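Local structure of alpha-amylase inhibitor 0.19 (Triticum aestivum, 1HSS) at residues Pro15-Cys20 against Gly55-Met60; Leu26-Ser31 against Pro81-Glu86. The protein inhibits alpha-amylases as a secreted, homodimeric wheat-kernel protein of the cereal trypsin/alpha-amylase inhibitor family. All blocks are in the same frame, centred on the assembly; numbering follows the deposited sequence.

Overall arrangement
Both contacts tie helix 20-27 to later parts of the disulfide-rich helical fold, one from each end. Contact 1 packs the loop leading into that helix, Pro15-Cys20, on helix 53-67, and its centre is about 6 Å from that of the chain. Contact 2 lies at the other end, where the turn after the helix is bonded through sulfur to the residues before helix 85-92, its centre about 14 Å from that of the chain. The centres of contacts 1 and 2 are about 17 Å apart, and the two do not touch. Contact 1 is buried within one subunit, whereas contact 2 lies at the surface and borders the second subunit of the homodimer. Along the sequence their segments alternate.

Contact 1. Residues Pro15-Cys20 against Gly55-Met60; sequences PALPAC and GALYSM
Buried apolar packing joins the Pro15-Cys20 loop, just ahead of helix 20-27, to one side of helix 53-67, with Ala16, Leu17 and Met60 carrying most of it. No direct hydrogen bond crosses. Ala16 presses its methyl against the helix: CB lies 3.3 Å from Ala56 O and 4.1 Å from Met60 CB, a close fit that suits a short side chain. Leu17 reaches further, and its CD1 branch does the touching, 3.9 Å from Ala56 CB and also 3.9 Å from Leu57 CD2; the two leucine side chains cross obliquely. In Met60, CG is anti to the backbone N (chi1 -179°) and the chain runs on extended to the sulfur, so that SD reaches the loop, 3.7 Å from Cys20 CB. An unbranched, flexible thioether suits a place where one sulfur faces both Leu17 and Cys20. At the polar margin one water bridges the segments, accepting from Ala16 N at 2.8 Å and lying 2.9 Å from Ser59 OG. Leu45 and Ile48 extend the apolar surroundings of Leu17, and Cys20 is bonded to Cys41 of helix 35-46. Such a loop, laid over a helix and tied by a cystine to another, belongs to the disulfide-linked helical fold of the cereal trypsin/alpha-amylase inhibitors.

Contact 2. Residues Leu26-Ser31 against Pro81-Glu86; sequences LQCNGS and PRCRRE
Cys28 and Cys83 join the end of helix 20-27 covalently to the approach of helix 85-92, their SG atoms 2.0 Å apart with a bridge torsion of 84°. In Cys28, SG stands between the backbone N and the carbonyl carbon (chi1 68°); Cys83 instead holds its sulfur beside its backbone N. Phe80 packs on Cys28, and Val88 of helix 85-92 on both cysteines. Asn29 leans on the bridge too, with its CB 3.8 Å from Cys83 SG. A Schellman motif ends the helix here: Ser31 N hydrogen-bonds to Leu26 O, and Gly30 N to Gln27 O at 3.0 Å. Gly30, with its positive phi of 77°, suits the C-prime position, and Asn29, just before it, points its CB toward the other segment. Outward from the sulfurs the packing is looser. Asn29 OD1 comes within 3.7 Å of Arg82 CB, the two side chains running side by side, but the exposed Arg82 is poorly ordered. Asn29 OD1 also lies 3.2 Å from Pro81 O, two acceptors with no hydrogen bond between them. Farther along, Arg84, the N-cap residue of helix 85-92, extends its long charged side chain to the dimer partner, where NH2 forms salt bridges with Asp106 and Asp110 of the second subunit.

Contact 1. Residues Pro15-Cys20 against Gly55-Met60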
loop_
_atom_site.group_PDB
_atom_site.type_symbol
_atom_site.label_atom_id
_atom_site.label_comp_id
_atom_site.label_asym_id
_atom_site.label_seq_id
_atom_site.Cartn_x
_atom_site.Cartn_y
_atom_site.Cartn_z
ATOM N N PRO A 15 -15.666 11.550 -13.416
ATOM C CA PRO A 15 -14.555 11.498 -12.455
ATOM C C PRO A 15 -14.323 10.116 -11.887
ATOM O O PRO A 15 -15.263 9.352 -11.703
ATOM C CB PRO A 15 -14.971 12.485 -11.372
ATOM C CG PRO A 15 -16.431 12.543 -11.467
ATOM C CD PRO A 15 -16.736 12.431 -12.929
ATOM N N ALA A 16 -13.052 9.757 -11.778
ATOM C CA ALA A 16 -12.651 8.382 -11.544
ATOM C C ALA A 16 -12.947 7.979 -10.102
ATOM O O ALA A 16 -12.903 8.811 -9.205
ATOM C CB ALA A 16 -11.158 8.213 -11.871
ATOM N N LEU A 17 -13.446 6.762 -9.916
ATOM C CA LEU A 17 -13.558 6.150 -8.583
ATOM C C LEU A 17 -14.118 7.071 -7.491
ATOM O O LEU A 17 -13.497 7.260 -6.449
ATOM C CB LEU A 17 -12.201 5.611 -8.132
ATOM C CG LEU A 17 -11.488 4.764 -9.171
ATOM C CD1 LEU A 17 -10.107 4.453 -8.708
ATOM C CD2 LEU A 17 -12.263 3.513 -9.435
ATOM N N PRO A 18 -15.368 7.535 -7.660
ATOM C CA PRO A 18 -16.041 8.377 -6.666
ATOM C C PRO A 18 -16.030 7.769 -5.263
ATOM O O PRO A 18 -15.825 8.474 -4.273
ATOM C CB PRO A 18 -17.459 8.491 -7.205
ATOM C CG PRO A 18 -17.325 8.253 -8.648
ATOM C CD PRO A 18 -16.256 7.235 -8.795
ATOM N N ALA A 19 -16.207 6.449 -5.191
ATOM C CA ALA A 19 -16.310 5.746 -3.919
ATOM C C ALA A 19 -14.971 5.623 -3.215
ATOM O O ALA A 19 -14.911 5.363 -2.025
ATOM C CB ALA A 19 -16.881 4.385 -4.150
ATOM N N CYS A 20 -13.888 5.783 -3.957
ATOM C CA CYS A 20 -12.572 5.614 -3.371
ATOM C C CYS A 20 -12.040 6.897 -2.785
ATOM O O CYS A 20 -11.091 6.881 -2.014
ATOM C CB CYS A 20 -11.578 5.052 -4.402
ATOM S SG CYS A 20 -12.010 3.381 -4.978
ATOM N N GLY A 55 -4.301 3.460 -13.653
ATOM C CA GLY A 55 -4.739 4.626 -14.391
ATOM C C GLY A 55 -5.972 5.312 -13.833
ATOM O O GLY A 55 -5.985 6.545 -13.724
ATOM N N ALA A 56 -6.987 4.526 -13.455
ATOM C CA ALA A 56 -8.137 5.046 -12.712
ATOM C C ALA A 56 -7.755 5.749 -11.409
ATOM O O ALA A 56 -8.256 6.832 -11.123
ATOM C CB ALA A 56 -9.104 3.954 -12.429
ATOM N N LEU A 57 -6.820 5.166 -10.664
ATOM C CA LEU A 57 -6.339 5.743 -9.405
ATOM C C LEU A 57 -5.537 7.035 -9.609
ATOM O O LEU A 57 -5.703 7.991 -8.866
ATOM C CB LEU A 57 -5.492 4.713 -8.634
ATOM C CG LEU A 57 -6.290 3.684 -7.832
ATOM C CD1 LEU A 57 -5.417 2.522 -7.460
ATOM C CD2 LEU A 57 -6.884 4.322 -6.602
ATOM N N TYR A 58 -4.660 7.058 -10.610
ATOM C CA TYR A 58 -3.905 8.264 -10.972
ATOM C C TYR A 58 -4.846 9.436 -11.305
ATOM O O TYR A 58 -4.707 10.536 -10.767
ATOM C CB TYR A 58 -3.009 7.947 -12.164
ATOM C CG TYR A 58 -1.918 8.938 -12.369
ATOM C CD1 TYR A 58 -2.151 10.116 -13.060
ATOM C CD2 TYR A 58 -0.656 8.710 -11.873
ATOM C CE1 TYR A 58 -1.147 11.053 -13.254
ATOM C CE2 TYR A 58 0.358 9.636 -12.049
ATOM C CZ TYR A 58 0.111 10.813 -12.744
ATOM O OH TYR A 58 1.115 11.749 -12.941
ATOM N N SER A 59 -5.833 9.157 -12.152
ATOM C CA SER A 59 -6.873 10.108 -12.543
ATOM C C SER A 59 -7.631 10.650 -11.341
ATOM O O SER A 59 -7.905 11.843 -11.264
ATOM C CB SER A 59 -7.861 9.434 -13.513
ATOM O OG SER A 59 -8.966 10.262 -13.833
ATOM N N MET A 60 -8.040 9.759 -10.442
ATOM C CA MET A 60 -8.719 10.148 -9.196
ATOM C C MET A 60 -7.894 11.113 -8.327
ATOM O O MET A 60 -8.385 12.168 -7.945
ATOM C CB MET A 60 -9.059 8.903 -8.377
ATOM C CG MET A 60 -9.786 9.189 -7.068
ATOM S SD MET A 60 -9.670 7.849 -5.862
ATOM C CE MET A 60 -8.041 7.997 -5.436
HETATM O O HOH W 1 -11.107 11.724 -12.456
#

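Contact 2. Residues Leu26-Ser31 against Pro81-Glu86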
loop_
_atom_site.group_PDB
_atom_site.type_symbol
_atom_site.label_atom_id
_atom_site.label_comp_id
_atom_site.label_asym_id
_atom_site.label_seq_id
_atom_site.Cartn_x
_atom_site.Cartn_y
_atom_site.Cartn_z
ATOM N N LEU A 26 -9.989 9.101 4.572
ATOM C CA LEU A 26 -9.936 8.404 5.864
ATOM C C LEU A 26 -8.589 7.709 6.111
ATOM O O LEU A 26 -7.960 7.858 7.162
ATOM C CB LEU A 26 -11.054 7.360 5.955
ATOM C CG LEU A 26 -12.504 7.842 6.056
ATOM C CD1 LEU A 26 -13.469 6.693 5.743
ATOM C CD2 LEU A 26 -12.746 8.400 7.447
ATOM N N GLN A 27 -8.136 6.966 5.118
ATOM C CA GLN A 27 -6.887 6.274 5.251
ATOM C C GLN A 27 -5.687 7.174 5.433
ATOM O O GLN A 27 -4.774 6.804 6.158
ATOM C CB GLN A 27 -6.644 5.399 4.049
ATOM C CG GLN A 27 -7.508 4.182 3.994
ATOM C CD GLN A 27 -7.049 3.256 2.895
ATOM O OE1 GLN A 27 -6.685 2.110 3.151
ATOM N NE2 GLN A 27 -6.973 3.773 1.677
ATOM N N CYS A 28 -5.628 8.312 4.741
ATOM C CA CYS A 28 -4.381 9.091 4.735
ATOM C C CYS A 28 -4.001 9.779 6.061
ATOM O O CYS A 28 -2.835 10.125 6.264
ATOM C CB CYS A 28 -4.328 10.096 3.565
ATOM S SG CYS A 28 -5.486 11.481 3.627
ATOM N N ASN A 29 -4.928 9.805 7.017
ATOM C CA ASN A 29 -4.572 10.136 8.395
ATOM C C ASN A 29 -4.893 9.047 9.427
ATOM O O ASN A 29 -5.004 9.331 10.622
ATOM C CB ASN A 29 -5.215 11.456 8.825
ATOM C CG ASN A 29 -6.708 11.491 8.587
ATOM O OD1 ASN A 29 -7.277 12.547 8.312
ATOM N ND2 ASN A 29 -7.360 10.345 8.709
ATOM N N GLY A 30 -5.088 7.814 8.961
ATOM C CA GLY A 30 -5.191 6.685 9.861
ATOM C C GLY A 30 -6.516 6.547 10.583
ATOM O O GLY A 30 -6.577 5.855 11.590
ATOM N N SER A 31 -7.583 7.151 10.060
ATOM C CA SER A 31 -8.904 7.002 10.666
ATOM C C SER A 31 -9.395 5.612 10.436
ATOM O O SER A 31 -8.902 4.915 9.557
ATOM C CB SER A 31 -9.921 7.955 10.055
ATOM O OG SER A 31 -9.607 9.292 10.357
ATOM N N PRO A 81 -7.399 16.734 4.231
ATOM C CA PRO A 81 -7.338 17.379 5.550
ATOM C C PRO A 81 -6.627 16.505 6.573
ATOM O O PRO A 81 -6.971 15.341 6.750
ATOM C CB PRO A 81 -8.814 17.595 5.919
ATOM C CG PRO A 81 -9.578 17.438 4.614
ATOM C CD PRO A 81 -8.789 16.411 3.860
ATOM N N ARG A 82 -5.568 17.049 7.162
ATOM C CA ARG A 82 -4.780 16.342 8.174
ATOM C C ARG A 82 -3.877 15.247 7.596
ATOM O O ARG A 82 -3.255 14.484 8.349
ATOM C CB ARG A 82 -5.691 15.758 9.263
ATOM C CG ARG A 82 -6.238 16.792 10.245
ATOM C CD ARG A 82 -7.631 16.407 10.757
ATOM N NE ARG A 82 -8.664 17.342 10.304
ATOM C CZ ARG A 82 -9.707 17.009 9.545
ATOM N NH1 ARG A 82 -9.897 15.747 9.165
ATOM N NH2 ARG A 82 -10.573 17.944 9.173
ATOM N N CYS A 83 -3.678 15.289 6.277
ATOM C CA CYS A 83 -2.791 14.352 5.592
ATOM C C CYS A 83 -1.541 14.959 4.975
ATOM O O CYS A 83 -1.592 15.986 4.298
ATOM C CB CYS A 83 -3.535 13.603 4.504
ATOM S SG CYS A 83 -4.825 12.580 5.192
ATOM N N ARG A 84 -0.459 14.196 5.074
ATOM C CA ARG A 84 0.810 14.536 4.453
ATOM C C ARG A 84 0.867 14.108 2.994
ATOM O O ARG A 84 0.586 12.958 2.665
ATOM C CB ARG A 84 1.946 13.856 5.199
ATOM C CG ARG A 84 1.944 14.093 6.680
ATOM C CD ARG A 84 3.200 13.549 7.286
ATOM N NE ARG A 84 3.163 13.715 8.725
ATOM C CZ ARG A 84 4.240 13.707 9.489
ATOM N NH1 ARG A 84 5.432 13.520 8.930
ATOM N NH2 ARG A 84 4.108 13.855 10.805
ATOM N N ARG A 85 1.417 14.985 2.165
ATOM C CA ARG A 85 1.620 14.738 0.737
ATOM C C ARG A 85 2.179 13.343 0.436
ATOM O O ARG A 85 1.628 12.591 -0.356
ATOM C CB ARG A 85 2.571 15.810 0.187
ATOM C CG ARG A 85 2.168 16.422 -1.150
ATOM C CD ARG A 85 2.892 15.765 -2.342
ATOM N NE ARG A 85 2.419 16.291 -3.631
ATOM C CZ ARG A 85 3.115 16.275 -4.764
ATOM N NH1 ARG A 85 4.319 15.709 -4.815
ATOM N NH2 ARG A 85 2.595 16.826 -5.855
ATOM N N GLU A 86 3.231 12.978 1.152
ATOM C CA GLU A 86 3.924 11.708 0.936
ATOM C C GLU A 86 3.032 10.486 1.224
ATOM O O GLU A 86 2.986 9.545 0.428
ATOM C CB GLU A 86 5.194 11.635 1.807
ATOM C CG GLU A 86 5.828 12.997 2.197
ATOM C CD GLU A 86 5.204 13.656 3.453
ATOM O OE1 GLU A 86 5.305 13.080 4.571
ATOM O OE2 GLU A 86 4.677 14.793 3.328
#